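Local coordinates for protein ribulose-bisphosphate carboxylase (Alicyclobacillus acidocaldarius subsp. acidocaldarius, PDB 4NAS) that belongs to the ribulose-bisphosphate carboxylase large-chain family, joining an N-terminal domain to a TIM-barrel domain that holds a bound calcium ion, at residues P124-G129 and K330-A335; V262-H267 and G296-I301; L288-R293 and L320-A325; A212-L217 and A236-V241; P334-G339 and V354-N359. One frame throughout, in Å; residues are numbered along the deposited sequence.

Following the chain from the N terminus shows contacts of very different span tying a barrel together. Interaction 1 opens first, at 124-129, and closes only at 330-335, so that interactions 2, 3 and 4 all nest within its loop. Interaction 4 comes next, a short beta-alpha-beta step pairing 212-217 with 236-241. Interactions 2 and 3 then cross: 262-267 meets 296-301, while 288-293, lying between these, meets 320-325 beyond them. Interaction 5 starts on Pro334 and Ala335, where interaction 1 ends, and closes at 354-359. Interactions 2, 4 and 5 tie neighbouring barrel strands, interaction 3 joins outer helices, and interaction 1 fastens the loop before helix 129-137 to the start of strand 333-337.

Interaction 1 (P124-G129 and K330-A335); sequences PGPKFG and KPVLPA. With CA (calcium ion), chain L.
The Lys330 side chain lies close to the carbonyl oxygens of Lys127 and Phe128, yet no direct hydrogen bond joins 124-129 to 330-335; the polar link is made by water. One water receives the N-H of Lys330 and donates to Pro126 O, 2.8 Å from each of the atoms Lys330 N and Pro126 O. A second water also donates to Pro126 O and is itself a ligand of a calcium ion, which Pro124 O binds directly at 2.4 Å; Pro126 O thus belongs to the second shell of the metal.

The lysine contact is made by methylenes. CG stands anti to the carbonyl carbon (chi1 -62°), and the chain beyond it brings Lys330 CD to 3.2 Å from Phe128 O and Lys330 CE to 3.6 Å from Lys127 O. Gly129, at positive phi (65°), has no side chain to keep the two backbones apart, and its CA comes within 3.2 Å of Pro331 O. Separately, the ring of Pro126 crosses Val332 at about a right angle, Pro126 CG meeting Val332 CG2 at 3.9 Å. Lys127 reaches elsewhere, to Val260 O and Asp257 O. Segment 124-129 is the loop that leads from helix 117-120 into helix 129-137, packed here at the N-terminal ends of strands 299-303 and 333-337 of the TIM barrel.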
# COMPACT_ATOMS: atom_id res chain seq x y z
N PRO B 124 -2.46 -9.70 15.46
CA PRO B 124 -2.94 -11.07 15.63
C PRO B 124 -1.88 -12.16 15.48
O PRO B 124 -1.95 -13.15 16.19
CB PRO B 124 -3.98 -11.23 14.51
CG PRO B 124 -3.54 -10.25 13.47
CD PRO B 124 -3.05 -9.07 14.26
N GLY B 125 -0.94 -12.04 14.55
CA GLY B 125 -0.06 -13.17 14.28
C GLY B 125 -0.82 -14.30 13.58
O GLY B 125 -2.04 -14.25 13.44
N PRO B 126 -0.09 -15.34 13.14
CA PRO B 126 -0.71 -16.41 12.36
C PRO B 126 -1.70 -17.20 13.23
O PRO B 126 -1.45 -17.38 14.43
CB PRO B 126 0.48 -17.28 11.96
CG PRO B 126 1.66 -16.31 11.98
CD PRO B 126 1.38 -15.46 13.19
N LYS B 127 -2.83 -17.59 12.65
CA LYS B 127 -3.81 -18.41 13.35
C LYS B 127 -3.26 -19.84 13.44
O LYS B 127 -3.44 -20.51 14.45
CB LYS B 127 -5.16 -18.38 12.62
CG LYS B 127 -6.32 -19.02 13.41
CD LYS B 127 -7.67 -18.93 12.71
CE LYS B 127 -8.31 -17.53 12.81
NZ LYS B 127 -8.34 -16.73 11.52
N PHE B 128 -2.57 -20.28 12.38
CA PHE B 128 -2.08 -21.66 12.35
C PHE B 128 -0.58 -21.82 12.53
O PHE B 128 -0.13 -22.68 13.31
CB PHE B 128 -2.54 -22.35 11.06
CG PHE B 128 -4.02 -22.54 10.98
CD1 PHE B 128 -4.62 -23.65 11.55
CD2 PHE B 128 -4.83 -21.59 10.38
CE1 PHE B 128 -5.99 -23.83 11.49
CE2 PHE B 128 -6.20 -21.76 10.32
CZ PHE B 128 -6.78 -22.88 10.87
N GLY B 129 0.19 -21.01 11.81
CA GLY B 129 1.64 -21.16 11.78
C GLY B 129 2.12 -22.46 11.16
O GLY B 129 1.32 -23.20 10.59
N LYS B 330 3.18 -17.35 16.39
CA LYS B 330 3.63 -18.55 15.71
C LYS B 330 4.54 -18.22 14.52
O LYS B 330 4.39 -17.16 13.89
CB LYS B 330 2.41 -19.35 15.18
CG LYS B 330 1.42 -19.85 16.25
CD LYS B 330 0.20 -20.45 15.55
CE LYS B 330 -0.62 -21.35 16.46
NZ LYS B 330 -1.27 -20.57 17.51
N PRO B 331 5.47 -19.13 14.20
CA PRO B 331 6.35 -18.99 13.03
C PRO B 331 5.62 -19.29 11.73
O PRO B 331 4.59 -19.98 11.70
CB PRO B 331 7.43 -20.05 13.29
CG PRO B 331 6.71 -21.09 14.06
CD PRO B 331 5.77 -20.36 14.96
N VAL B 332 6.15 -18.76 10.64
CA VAL B 332 5.50 -18.79 9.35
C VAL B 332 6.30 -19.70 8.43
O VAL B 332 7.52 -19.74 8.52
CB VAL B 332 5.46 -17.38 8.73
CG1 VAL B 332 4.78 -17.40 7.34
CG2 VAL B 332 4.76 -16.42 9.68
N LEU B 333 5.61 -20.43 7.55
CA LEU B 333 6.28 -21.27 6.55
C LEU B 333 6.73 -20.43 5.37
O LEU B 333 5.93 -19.73 4.78
CB LEU B 333 5.32 -22.36 6.04
CG LEU B 333 5.13 -23.65 6.83
CD1 LEU B 333 3.85 -24.36 6.37
CD2 LEU B 333 6.34 -24.57 6.63
N PRO B 334 8.02 -20.47 5.05
CA PRO B 334 8.49 -19.77 3.84
C PRO B 334 8.22 -20.56 2.56
O PRO B 334 8.43 -21.80 2.50
CB PRO B 334 10.00 -19.64 4.08
CG PRO B 334 10.33 -20.75 5.03
CD PRO B 334 9.12 -21.00 5.87
N ALA B 335 7.75 -19.85 1.55
CA ALA B 335 7.48 -20.46 0.25
C ALA B 335 8.22 -19.67 -0.85
O ALA B 335 7.61 -18.87 -1.57
CB ALA B 335 5.99 -20.47 -0.00
CA CA L . -2.94 -14.07 18.15
O HOH W 1 0.52 -16.46 16.26
O HOH W 2 -2.91 -16.30 16.72
O HOH W 3 -0.59 -14.84 18.46
O HOH W 4 -2.51 -15.09 20.79
O HOH W 5 -2.38 -11.83 19.07
O HOH W 6 -4.94 -13.65 17.10

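Interaction 2 (V262-H267 and G296-I301); sequences VPILAH and GADIGI
Ile264 O is gripped by two successive backbone N-H groups, Asp298 N at 3.0 Å and Ile299 N at 3.2 Å. The aspartate holds the same residue a second time: Asp298 OD2 accepts from Ile264 N at 2.8 Å in a nearly straight bond (168°), using the anti lone pair. Its CG is anti to the carbonyl carbon (chi1 -61°), the first step that brings the carboxylate to Ile264 N. The other carboxylate oxygen, OD1, takes the N-H groups of Phe128 and Gly129, so this buried acid is well supplied with donors, which would be expected to favour its charged form.

Beyond this double hold the pairing becomes regular and parallel. Ala266 N donates to Ile299 O at 2.9 Å, and Ile301 N to Ala266 O at 3.2 Å. On the face of Leu265 and Ile299, Leu265 CD1 touches Ile299 CG2 and Ile301 CD1, each at 3.6 Å; CG anti to the backbone N (chi1 167°) begins the turn of the leucine toward this pair. On the other face Ala266 CB meets Ala297 CB at 3.6 Å, with the selenium of Met292 (selenomethionine) in the preceding helix touching Ala266 CB. That helix ends in a Schellman motif with Gly296 as its C-prime residue, Gly296 N bonding to Arg293 O and Ala297 N to Met292 O. The His267 side chain is about 5 Å from a second calcium ion, bound by Lys176, Asp178 and Glu179 and distinct from that on Pro124 O. These are adjacent parallel strands of the TIM barrel, whose C-terminal ends lead to this metal site.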
# COMPACT_ATOMS: atom_id res chain seq x y z
N VAL B 262 -9.15 -21.09 8.49
CA VAL B 262 -8.41 -21.61 7.37
C VAL B 262 -7.06 -20.86 7.29
O VAL B 262 -7.00 -19.67 7.62
CB VAL B 262 -9.22 -21.36 6.10
CG1 VAL B 262 -9.67 -19.91 6.05
CG2 VAL B 262 -8.44 -21.71 4.86
N PRO B 263 -5.97 -21.55 6.90
CA PRO B 263 -4.69 -20.82 6.82
C PRO B 263 -4.69 -19.72 5.77
O PRO B 263 -5.40 -19.81 4.76
CB PRO B 263 -3.69 -21.92 6.43
CG PRO B 263 -4.29 -23.18 6.96
CD PRO B 263 -5.78 -23.01 6.82
N ILE B 264 -3.89 -18.67 6.01
CA ILE B 264 -3.70 -17.63 5.02
C ILE B 264 -2.40 -17.84 4.22
O ILE B 264 -1.32 -18.07 4.77
CB ILE B 264 -3.72 -16.22 5.70
CG1 ILE B 264 -5.11 -15.94 6.29
CG2 ILE B 264 -3.23 -15.14 4.71
CD1 ILE B 264 -5.17 -14.73 7.21
N LEU B 265 -2.51 -17.76 2.90
CA LEU B 265 -1.35 -17.88 2.04
C LEU B 265 -1.07 -16.48 1.48
O LEU B 265 -1.76 -16.00 0.56
CB LEU B 265 -1.62 -18.91 0.92
CG LEU B 265 -0.65 -19.00 -0.28
CD1 LEU B 265 0.74 -19.49 0.17
CD2 LEU B 265 -1.21 -19.93 -1.41
N ALA B 266 -0.09 -15.81 2.07
CA ALA B 266 0.27 -14.45 1.67
C ALA B 266 1.04 -14.35 0.35
O ALA B 266 2.19 -14.84 0.22
CB ALA B 266 1.04 -13.79 2.75
N HIS B 267 0.45 -13.68 -0.64
CA HIS B 267 1.12 -13.54 -1.93
C HIS B 267 1.76 -12.14 -2.00
O HIS B 267 1.17 -11.18 -1.57
CB HIS B 267 0.16 -13.77 -3.12
CG HIS B 267 0.85 -13.80 -4.46
ND1 HIS B 267 1.24 -12.64 -5.11
CD2 HIS B 267 1.30 -14.83 -5.22
CE1 HIS B 267 1.88 -12.96 -6.23
NE2 HIS B 267 1.94 -14.28 -6.31
N GLY B 296 -0.65 -12.00 9.99
CA GLY B 296 -1.26 -13.31 10.16
C GLY B 296 -1.06 -14.34 9.05
O GLY B 296 -1.78 -15.33 8.98
N ALA B 297 -0.09 -14.12 8.18
CA ALA B 297 0.19 -15.09 7.12
C ALA B 297 0.65 -16.40 7.78
O ALA B 297 1.46 -16.39 8.70
CB ALA B 297 1.25 -14.59 6.24
N ASP B 298 0.11 -17.52 7.33
CA ASP B 298 0.62 -18.79 7.82
C ASP B 298 1.70 -19.33 6.89
O ASP B 298 2.54 -20.14 7.29
CB ASP B 298 -0.51 -19.80 7.98
CG ASP B 298 -1.55 -19.34 8.96
OD1 ASP B 298 -1.28 -19.42 10.16
OD2 ASP B 298 -2.63 -18.88 8.52
N ILE B 299 1.63 -18.90 5.64
CA ILE B 299 2.62 -19.25 4.63
C ILE B 299 2.96 -17.98 3.91
O ILE B 299 2.07 -17.22 3.49
CB ILE B 299 2.06 -20.27 3.60
CG1 ILE B 299 1.57 -21.54 4.32
CG2 ILE B 299 3.15 -20.65 2.59
CD1 ILE B 299 0.74 -22.44 3.44
N GLY B 300 4.26 -17.74 3.72
CA GLY B 300 4.67 -16.51 3.08
C GLY B 300 5.48 -16.79 1.82
O GLY B 300 6.50 -17.46 1.87
N ILE B 301 4.99 -16.26 0.69
CA ILE B 301 5.63 -16.42 -0.61
C ILE B 301 6.50 -15.18 -0.85
O ILE B 301 6.06 -14.07 -0.63
CB ILE B 301 4.55 -16.47 -1.72
CG1 ILE B 301 3.61 -17.67 -1.53
CG2 ILE B 301 5.19 -16.40 -3.13
CD1 ILE B 301 2.39 -17.66 -2.46

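Interaction 3 (L288-R293 and L320-A325); sequences LGQLMR and LQHLRA
Gln290 and His322 mark the nearest approach of two helices that run almost side by side, their short axes 7.6 Å apart and 19° from parallel; helix 288-293 contains a wider pi-type turn and is kinked where the N of Gly289 and Met292 lacks a bond to the turn before. Gly289, which has no side chain, lies where the helices are close; its carbonyl meets Leu323 CD2, and its backbone also borders His322 CB.

The imidazole of His322 receives Gln290 over one face. Gln290 CB sits 3.7 Å from the ring centroid and only 6° off its normal, a CH-pi contact, and the extended chain carries the amide onward in a stack nearly parallel to the ring, Gln290 CD standing 3.8 Å from His322 CE1. The polar ends have partners elsewhere: Gln290 NE2 bonds to Leu113 O, and His322 NE2 to Asp285 OD2.

Arg293 closes the contact from the other end. CG is anti to the backbone N (chi1 179°), the first step of a fully extended chain whose guanidinium reaches the last turn of helix 313-324. There Arg293 NH1 and NH2 both hold Ala325 O, at 2.9 and 2.7 Å respectively, while Arg293 NH2 also donates to His322 O at 2.9 Å. Leu323 O lies over one face of the group without a bond. NE and NH1 serve Lys330 O and His329 O in the following loop. A cation set among the carbonyls of a helix C-terminus is probably favoured by the helix dipole, and the pair represents adjacent outer helices of a TIM barrel.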
# COMPACT_ATOMS: atom_id res chain seq x y z
N LEU B 288 7.72 -8.17 3.30
CA LEU B 288 7.37 -9.57 3.08
C LEU B 288 7.63 -10.46 4.27
O LEU B 288 7.29 -11.64 4.26
CB LEU B 288 8.13 -10.12 1.86
CG LEU B 288 7.82 -9.37 0.57
CD1 LEU B 288 8.68 -9.87 -0.58
CD2 LEU B 288 6.34 -9.52 0.23
N GLY B 289 8.22 -9.92 5.34
CA GLY B 289 8.60 -10.79 6.43
C GLY B 289 7.98 -10.41 7.75
O GLY B 289 7.03 -11.05 8.23
N GLN B 290 8.52 -9.35 8.32
CA GLN B 290 8.07 -8.82 9.60
C GLN B 290 6.58 -8.50 9.61
O GLN B 290 5.84 -8.97 10.47
CB GLN B 290 8.88 -7.56 9.92
CG GLN B 290 8.67 -7.00 11.34
CD GLN B 290 9.70 -5.93 11.67
OE1 GLN B 290 10.16 -5.21 10.79
NE2 GLN B 290 10.06 -5.82 12.95
N LEU B 291 6.15 -7.68 8.67
CA LEU B 291 4.75 -7.25 8.59
C LEU B 291 3.78 -8.40 8.27
O LEU B 291 2.65 -8.44 8.78
CB LEU B 291 4.61 -6.17 7.52
CG LEU B 291 5.35 -4.87 7.84
CD1 LEU B 291 4.94 -3.77 6.87
CD2 LEU B 291 5.07 -4.46 9.25
N MSE B 292 4.21 -9.32 7.40
CA MSE B 292 3.40 -10.49 7.05
C MSE B 292 3.10 -11.39 8.24
O MSE B 292 1.97 -11.83 8.42
CB MSE B 292 4.11 -11.32 5.98
CG MSE B 292 4.17 -10.67 4.63
SE MSE B 292 2.40 -10.29 3.96
CE MSE B 292 2.93 -9.81 2.17
N ARG B 293 4.12 -11.67 9.06
CA ARG B 293 3.91 -12.50 10.25
C ARG B 293 2.96 -11.79 11.23
O ARG B 293 2.05 -12.40 11.81
CB ARG B 293 5.26 -12.85 10.91
CG ARG B 293 5.14 -13.70 12.17
CD ARG B 293 6.54 -14.10 12.65
NE ARG B 293 6.49 -15.10 13.71
CZ ARG B 293 7.56 -15.54 14.37
NH1 ARG B 293 7.42 -16.45 15.33
NH2 ARG B 293 8.76 -15.06 14.08
N LEU B 320 13.72 -14.41 6.41
CA LEU B 320 13.51 -15.71 7.04
C LEU B 320 13.52 -15.60 8.56
O LEU B 320 12.68 -16.20 9.25
CB LEU B 320 14.56 -16.73 6.58
CG LEU B 320 14.27 -18.16 7.08
CD1 LEU B 320 12.96 -18.69 6.50
CD2 LEU B 320 15.41 -19.13 6.75
N GLN B 321 14.47 -14.85 9.09
CA GLN B 321 14.55 -14.67 10.52
C GLN B 321 13.26 -13.98 11.05
O GLN B 321 12.82 -14.26 12.16
CB GLN B 321 15.81 -13.88 10.89
CG GLN B 321 16.12 -13.86 12.37
CD GLN B 321 16.41 -15.24 12.94
OE1 GLN B 321 16.70 -16.19 12.20
NE2 GLN B 321 16.33 -15.36 14.26
N HIS B 322 12.66 -13.10 10.26
CA HIS B 322 11.39 -12.50 10.69
C HIS B 322 10.30 -13.55 10.80
O HIS B 322 9.50 -13.56 11.74
CB HIS B 322 10.93 -11.39 9.74
CG HIS B 322 11.66 -10.10 9.90
ND1 HIS B 322 11.84 -9.48 11.12
CD2 HIS B 322 12.22 -9.28 8.98
CE1 HIS B 322 12.51 -8.36 10.95
NE2 HIS B 322 12.74 -8.21 9.65
N LEU B 323 10.25 -14.45 9.82
CA LEU B 323 9.25 -15.50 9.80
C LEU B 323 9.45 -16.52 10.91
O LEU B 323 8.47 -17.11 11.36
CB LEU B 323 9.26 -16.22 8.44
CG LEU B 323 9.04 -15.39 7.18
CD1 LEU B 323 9.07 -16.29 5.94
CD2 LEU B 323 7.70 -14.66 7.24
N ARG B 324 10.69 -16.72 11.37
CA ARG B 324 11.01 -17.83 12.27
C ARG B 324 11.40 -17.45 13.70
O ARG B 324 11.34 -18.30 14.58
CB ARG B 324 12.13 -18.67 11.70
CG ARG B 324 11.73 -19.37 10.42
CD ARG B 324 12.77 -20.39 10.02
NE ARG B 324 12.24 -21.26 8.99
CZ ARG B 324 12.96 -22.15 8.33
NH1 ARG B 324 14.25 -22.31 8.62
NH2 ARG B 324 12.38 -22.90 7.40
N ALA B 325 11.79 -16.20 13.91
CA ALA B 325 12.29 -15.76 15.22
C ALA B 325 11.34 -16.06 16.37
O ALA B 325 10.12 -15.90 16.26
CB ALA B 325 12.63 -14.28 15.19

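Interaction 4 (A212-L217 and A236-V241); sequences AYAVNL and AGALLV
Tyr213 O accepts a forked pair of hydrogen bonds, from Gly237 N at 2.8 Å and Ala238 N at 3.2 Å, both arriving from the same face of the carbonyl plane. A parallel ladder follows: Val215 N to Ala238 O (3.1 Å), Leu240 N to Val215 O (2.8 Å) and Leu217 N to Leu240 O (2.9 Å). The last is almost straight, at 171°, whereas Leu240 N stands 44° out of the plane of its acceptor. A CA-H...O contact, Ala214 CA to Ala238 O at 3.2 Å, supplements them.

The apolar contacts divide between the two faces. On one, Ala214 CB meets Ala238 CB at 3.9 Å, and Leu240 packs against the amide of Asn216, whose ND2 bonds to Phe181 O. On the other, Val215 CG1, in the crowded position between N and C (chi1 57°), touches Ala236 CB and Leu239 CD2. Leu217 CD2 lies against Leu239 CD1 at 4.0 Å and also meets Val241.

Strands 214-216 and 238-242 bracket helix 221-233 in a beta-alpha-beta unit: that helix covers Val215 and Leu239, while Ala214 and Leu240 face Leu265 of strand 264-267.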
# COMPACT_ATOMS: atom_id res chain seq x y z
N ALA B 212 -5.01 -30.23 -1.10
CA ALA B 212 -5.76 -29.07 -0.62
C ALA B 212 -5.76 -27.92 -1.62
O ALA B 212 -4.90 -27.82 -2.48
CB ALA B 212 -5.20 -28.59 0.71
N TYR B 213 -6.74 -27.02 -1.51
CA TYR B 213 -6.87 -25.94 -2.47
C TYR B 213 -6.75 -24.57 -1.78
O TYR B 213 -7.45 -24.30 -0.83
CB TYR B 213 -8.19 -26.10 -3.23
CG TYR B 213 -8.57 -24.99 -4.20
CD1 TYR B 213 -7.63 -24.34 -4.99
CD2 TYR B 213 -9.90 -24.61 -4.33
CE1 TYR B 213 -8.00 -23.33 -5.86
CE2 TYR B 213 -10.27 -23.62 -5.19
CZ TYR B 213 -9.33 -22.98 -5.96
OH TYR B 213 -9.75 -21.99 -6.82
N ALA B 214 -5.82 -23.74 -2.27
CA ALA B 214 -5.70 -22.35 -1.88
C ALA B 214 -6.37 -21.43 -2.91
O ALA B 214 -5.90 -21.27 -4.06
CB ALA B 214 -4.24 -21.97 -1.72
N VAL B 215 -7.47 -20.84 -2.48
CA VAL B 215 -8.36 -20.13 -3.37
C VAL B 215 -8.14 -18.63 -3.20
O VAL B 215 -7.95 -18.14 -2.09
CB VAL B 215 -9.84 -20.53 -3.10
CG1 VAL B 215 -10.22 -20.29 -1.63
CG2 VAL B 215 -10.78 -19.86 -4.06
N ASN B 216 -8.09 -17.92 -4.31
CA ASN B 216 -7.90 -16.48 -4.26
C ASN B 216 -9.06 -15.77 -3.52
O ASN B 216 -10.22 -15.94 -3.89
CB ASN B 216 -7.74 -15.95 -5.69
CG ASN B 216 -6.92 -14.65 -5.76
OD1 ASN B 216 -6.31 -14.23 -4.77
ND2 ASN B 216 -6.91 -14.02 -6.93
N LEU B 217 -8.73 -14.99 -2.48
CA LEU B 217 -9.75 -14.24 -1.72
C LEU B 217 -9.96 -12.88 -2.36
O LEU B 217 -9.03 -12.08 -2.42
CB LEU B 217 -9.30 -14.05 -0.27
CG LEU B 217 -10.30 -13.33 0.65
CD1 LEU B 217 -11.69 -14.00 0.66
CD2 LEU B 217 -9.70 -13.31 2.04
N ALA B 236 -12.13 -24.96 1.83
CA ALA B 236 -10.88 -24.44 1.30
C ALA B 236 -9.70 -24.88 2.16
O ALA B 236 -9.79 -24.88 3.39
CB ALA B 236 -10.95 -22.89 1.23
N GLY B 237 -8.58 -25.25 1.55
CA GLY B 237 -7.38 -25.57 2.31
C GLY B 237 -6.67 -24.32 2.84
O GLY B 237 -6.09 -24.32 3.92
N ALA B 238 -6.69 -23.26 2.05
CA ALA B 238 -6.08 -21.99 2.43
C ALA B 238 -6.74 -20.86 1.64
O ALA B 238 -7.36 -21.08 0.60
CB ALA B 238 -4.56 -22.00 2.19
N LEU B 239 -6.62 -19.65 2.16
CA LEU B 239 -6.97 -18.44 1.42
C LEU B 239 -5.69 -17.80 0.85
O LEU B 239 -4.75 -17.48 1.59
CB LEU B 239 -7.69 -17.45 2.33
CG LEU B 239 -8.91 -17.96 3.12
CD1 LEU B 239 -9.50 -16.83 3.97
CD2 LEU B 239 -9.98 -18.54 2.21
N LEU B 240 -5.68 -17.61 -0.47
CA LEU B 240 -4.64 -16.85 -1.17
C LEU B 240 -4.99 -15.37 -1.04
O LEU B 240 -6.06 -14.93 -1.47
CB LEU B 240 -4.61 -17.27 -2.65
CG LEU B 240 -3.62 -16.52 -3.55
CD1 LEU B 240 -2.22 -16.61 -2.95
CD2 LEU B 240 -3.63 -17.04 -5.01
N VAL B 241 -4.12 -14.59 -0.42
CA VAL B 241 -4.42 -13.19 -0.23
C VAL B 241 -3.30 -12.33 -0.78
O VAL B 241 -2.13 -12.51 -0.42
CB VAL B 241 -4.66 -12.84 1.27
CG1 VAL B 241 -5.07 -11.38 1.43
CG2 VAL B 241 -5.75 -13.72 1.86

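Interaction 5 (P334-G339 and V354-N359); sequences PAPSAG and VDLVLN
Pro334 and Val357 bring together two strands that run in the same direction, 5.8 Å apart between short axes at 22°, yet make a single direct backbone bond. Val357 N donates to Pro334 O at 3.0 Å in a nearly straight line. Where the next rung would fall, Pro336 has a ring in place of an N-H, and Val357 O instead turns to a water. That water donates to Val357 O and Pro336 O, each at 2.7 Å, and receives Asn359 N at 2.8 Å. A second water links Ala338 N to Asn359 O.

Among the side chains, Asn359 is the polar bridge. CG anti to its backbone N (chi1 -172°) helps bring the amide across to the facing strand, where Asn359 ND2 bonds to Ala335 O at 3.2 Å; the donor stands well above the carbonyl plane, 56° out of it. Asn359 CB rests against Pro336 O at 3.3 Å. Apolar contacts fill the remaining places: Ala335 CB on Val357 CB, and the ring of Pro336 at about a right angle to Leu356, Pro336 CD meeting Leu356 CD1 at 3.7 Å. Phe352 of helix 345-352 touches Pro334 and Pro336, while Asp355 forms a salt bridge with Arg134.

Two prolines thus remove backbone donors from one edge; a water bridges the missing rungs, and the Asn359 amide adds a bond to Ala335 O, so this barrel seam is joined through mediated rather than continuous pairing.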
# COMPACT_ATOMS: atom_id res chain seq x y z
N PRO B 334 8.02 -20.47 5.05
CA PRO B 334 8.49 -19.77 3.84
C PRO B 334 8.22 -20.56 2.56
O PRO B 334 8.43 -21.80 2.50
CB PRO B 334 10.00 -19.64 4.08
CG PRO B 334 10.33 -20.75 5.03
CD PRO B 334 9.12 -21.00 5.87
N ALA B 335 7.75 -19.85 1.55
CA ALA B 335 7.48 -20.46 0.25
C ALA B 335 8.22 -19.67 -0.85
O ALA B 335 7.61 -18.87 -1.57
CB ALA B 335 5.99 -20.47 -0.00
N PRO B 336 9.54 -19.86 -0.93
CA PRO B 336 10.33 -19.06 -1.87
C PRO B 336 10.01 -19.45 -3.31
O PRO B 336 9.82 -20.64 -3.62
CB PRO B 336 11.78 -19.37 -1.47
CG PRO B 336 11.71 -20.70 -0.78
CD PRO B 336 10.38 -20.76 -0.12
N SER B 337 9.91 -18.45 -4.17
CA SER B 337 9.39 -18.64 -5.51
C SER B 337 10.48 -18.38 -6.56
O SER B 337 11.45 -17.66 -6.29
CB SER B 337 8.19 -17.71 -5.75
OG SER B 337 8.57 -16.33 -5.74
N ALA B 338 10.28 -18.98 -7.74
CA ALA B 338 11.19 -18.88 -8.90
C ALA B 338 12.45 -19.75 -8.84
O ALA B 338 13.16 -19.79 -7.85
CB ALA B 338 11.53 -17.42 -9.25
N GLY B 339 12.71 -20.48 -9.93
CA GLY B 339 13.89 -21.32 -9.98
C GLY B 339 13.76 -22.56 -9.12
O GLY B 339 14.75 -23.19 -8.77
N VAL B 354 13.35 -28.67 6.83
CA VAL B 354 12.12 -29.32 6.39
C VAL B 354 10.90 -28.38 6.40
O VAL B 354 9.94 -28.63 5.67
CB VAL B 354 11.79 -30.60 7.20
CG1 VAL B 354 12.88 -31.66 7.02
CG2 VAL B 354 11.60 -30.28 8.66
N ASP B 355 10.94 -27.33 7.22
CA ASP B 355 9.83 -26.36 7.32
C ASP B 355 9.83 -25.39 6.14
O ASP B 355 10.25 -24.24 6.23
CB ASP B 355 9.86 -25.59 8.64
CG ASP B 355 9.42 -26.44 9.82
OD1 ASP B 355 8.90 -27.56 9.61
OD2 ASP B 355 9.59 -25.98 10.96
N LEU B 356 9.33 -25.89 5.03
CA LEU B 356 9.52 -25.24 3.76
C LEU B 356 8.35 -25.65 2.89
O LEU B 356 7.85 -26.77 2.99
CB LEU B 356 10.83 -25.73 3.14
CG LEU B 356 11.16 -25.39 1.69
CD1 LEU B 356 11.43 -23.89 1.56
CD2 LEU B 356 12.36 -26.21 1.21
N VAL B 357 7.88 -24.74 2.04
CA VAL B 357 6.95 -25.12 0.99
C VAL B 357 7.71 -25.06 -0.33
O VAL B 357 8.27 -24.02 -0.67
CB VAL B 357 5.75 -24.20 0.91
CG1 VAL B 357 4.83 -24.63 -0.24
CG2 VAL B 357 4.98 -24.19 2.26
N LEU B 358 7.75 -26.19 -1.05
CA LEU B 358 8.31 -26.20 -2.40
C LEU B 358 7.26 -25.57 -3.31
O LEU B 358 6.24 -26.17 -3.64
CB LEU B 358 8.73 -27.61 -2.85
CG LEU B 358 9.87 -28.23 -2.03
CD1 LEU B 358 9.93 -29.75 -2.20
CD2 LEU B 358 11.22 -27.58 -2.36
N ASN B 359 7.52 -24.31 -3.67
CA ASN B 359 6.59 -23.47 -4.40
C ASN B 359 6.87 -23.64 -5.89
O ASN B 359 7.61 -22.86 -6.48
CB ASN B 359 6.81 -22.02 -3.95
CG ASN B 359 5.77 -21.06 -4.49
OD1 ASN B 359 4.96 -21.42 -5.32
ND2 ASN B 359 5.83 -19.81 -4.03
O HOH W 7 9.85 -23.14 -2.62
O HOH W 8 8.18 -20.87 -8.06